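Local coordinates for ancylostoma secreted protein 1 (Necator americanus, PDB 3NT8), which is probably associated with the switch to parasitism in infective hookworm larvae and is built from two linked CAP domains, at residues A[27-32]-A[81-86]. Numbering follows the deposited sequence.
Sequences CSNSGI and QLQDAI
A single amide-to-amide hydrogen bond joins N29, in the loop before helix 34-52, to Q83 on helix 76-85, and each amide is held from its other end as well. N29 ND2 donates to Q83 OE1 at 2.8 Å, bent by about 20° from linear, meeting a lone pair in the carbonyl plane of the acceptor. The two side chains cross at about a right angle, with their amide planes 51° apart. Q83 sets out with CG anti to its backbone nitrogen (chi1 179°) and then bends at chi2, which carries OE1 up to the loop, 3.5 Å from G31 CA; the absence of a side chain at G31 permits this approach. Within the loop, N29 OD1 accepts from G31 N at 3.0 Å, closing an Asx turn, with the donor above the carbonyl plane. Direct partners beyond the pair orient both amides: E79 takes another bond from N29 ND2, while Q83 NE2 donates to Y164 O on strand 159-167. Together with the C27-C76 disulfide, which joins the same loop covalently to the start of helix 76-85, this polar link ties the N-terminal loop to helix and sheet in the alpha-beta-alpha sandwich of the first CAP domain.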
loop_
_atom_site.group_PDB
_atom_site.type_symbol
_atom_site.label_atom_id
_atom_site.label_comp_id
_atom_site.label_asym_id
_atom_site.label_seq_id
_atom_site.Cartn_x
_atom_site.Cartn_y
_atom_site.Cartn_z
ATOM N N CYS A 27 5.795 -9.410 26.842
ATOM C CA CYS A 27 5.603 -7.962 26.986
ATOM C C CYS A 27 5.648 -7.538 28.443
ATOM O O CYS A 27 5.144 -8.228 29.328
ATOM C CB CYS A 27 4.323 -7.457 26.303
ATOM S SG CYS A 27 4.050 -8.027 24.547
ATOM N N SER A 28 6.252 -6.388 28.680
ATOM C CA SER A 28 6.391 -5.883 30.035
ATOM C C SER A 28 5.128 -5.168 30.491
ATOM O O SER A 28 4.906 -5.007 31.663
ATOM C CB SER A 28 7.622 -4.976 30.199
ATOM O OG SER A 28 7.721 -3.902 29.238
ATOM N N ASN A 29 4.261 -4.793 29.563
ATOM C CA ASN A 29 3.157 -3.917 29.957
ATOM C C ASN A 29 2.245 -4.664 30.935
ATOM O O ASN A 29 1.815 -5.788 30.639
ATOM C CB ASN A 29 2.428 -3.351 28.721
ATOM C CG ASN A 29 1.175 -2.593 29.069
ATOM O OD1 ASN A 29 1.154 -1.768 29.968
ATOM N ND2 ASN A 29 0.093 -2.877 28.333
ATOM N N SER A 30 2.025 -4.077 32.125
ATOM C CA SER A 30 1.046 -4.603 33.097
ATOM C C SER A 30 -0.429 -4.061 32.878
ATOM O O SER A 30 -1.319 -4.377 33.649
ATOM C CB SER A 30 1.535 -4.332 34.543
ATOM O OG SER A 30 1.548 -2.933 34.812
ATOM N N GLY A 31 -0.630 -3.206 31.867
ATOM C CA GLY A 31 -1.934 -2.582 31.538
ATOM C C GLY A 31 -2.942 -3.648 31.084
ATOM O O GLY A 31 -4.160 -3.580 31.384
ATOM N N ILE A 32 -2.447 -4.663 30.380
ATOM C CA ILE A 32 -3.349 -5.766 30.000
ATOM C C ILE A 32 -2.673 -7.078 30.370
ATOM O O ILE A 32 -1.463 -7.054 30.673
ATOM C CB ILE A 32 -3.773 -5.682 28.536
ATOM C CG1 ILE A 32 -2.548 -5.659 27.591
ATOM C CG2 ILE A 32 -4.609 -4.374 28.330
ATOM C CD1 ILE A 32 -2.955 -5.876 26.042
ATOM N N GLN A 81 3.389 1.474 23.117
ATOM C CA GLN A 81 3.171 2.823 22.651
ATOM C C GLN A 81 1.695 3.219 22.687
ATOM O O GLN A 81 1.370 4.299 23.116
ATOM C CB GLN A 81 3.779 3.022 21.248
ATOM C CG GLN A 81 3.876 4.474 20.888
ATOM C CD GLN A 81 4.772 4.755 19.685
ATOM O OE1 GLN A 81 5.323 3.829 19.049
ATOM N NE2 GLN A 81 4.931 6.046 19.377
ATOM N N LEU A 82 0.822 2.323 22.249
ATOM C CA LEU A 82 -0.584 2.584 22.252
ATOM C C LEU A 82 -1.110 2.709 23.707
ATOM O O LEU A 82 -1.972 3.564 24.008
ATOM C CB LEU A 82 -1.319 1.483 21.494
ATOM C CG LEU A 82 -2.831 1.471 21.580
ATOM C CD1 LEU A 82 -3.314 2.733 20.956
ATOM C CD2 LEU A 82 -3.402 0.297 20.847
ATOM N N GLN A 83 -0.573 1.866 24.584
ATOM C CA GLN A 83 -0.984 1.913 25.983
ATOM C C GLN A 83 -0.669 3.285 26.613
ATOM O O GLN A 83 -1.487 3.820 27.364
ATOM C CB GLN A 83 -0.356 0.770 26.771
ATOM C CG GLN A 83 -0.746 0.792 28.251
ATOM C CD GLN A 83 -2.053 0.078 28.482
ATOM O OE1 GLN A 83 -2.081 -1.116 28.411
ATOM N NE2 GLN A 83 -3.124 0.808 28.748
ATOM N N ASP A 84 0.506 3.826 26.299
ATOM C CA ASP A 84 0.950 5.130 26.795
ATOM C C ASP A 84 0.068 6.272 26.291
ATOM O O ASP A 84 -0.020 7.321 26.919
ATOM C CB ASP A 84 2.421 5.393 26.424
ATOM C CG ASP A 84 3.357 4.475 27.129
ATOM O OD1 ASP A 84 3.047 4.065 28.264
ATOM O OD2 ASP A 84 4.429 4.165 26.571
ATOM N N ALA A 85 -0.629 6.048 25.178
ATOM C CA ALA A 85 -1.361 7.130 24.534
ATOM C C ALA A 85 -2.788 7.243 24.990
ATOM O O ALA A 85 -3.430 8.277 24.795
ATOM C CB ALA A 85 -1.277 7.024 23.037
ATOM N N ILE A 86 -3.282 6.180 25.611
ATOM C CA ILE A 86 -4.676 6.121 26.015
ATOM C C ILE A 86 -4.871 6.235 27.535
ATOM O O ILE A 86 -5.936 5.894 28.056
ATOM C CB ILE A 86 -5.397 4.853 25.416
ATOM C CG1 ILE A 86 -4.795 3.538 25.976
ATOM C CG2 ILE A 86 -5.245 4.845 23.887
ATOM C CD1 ILE A 86 -5.643 2.304 25.697
#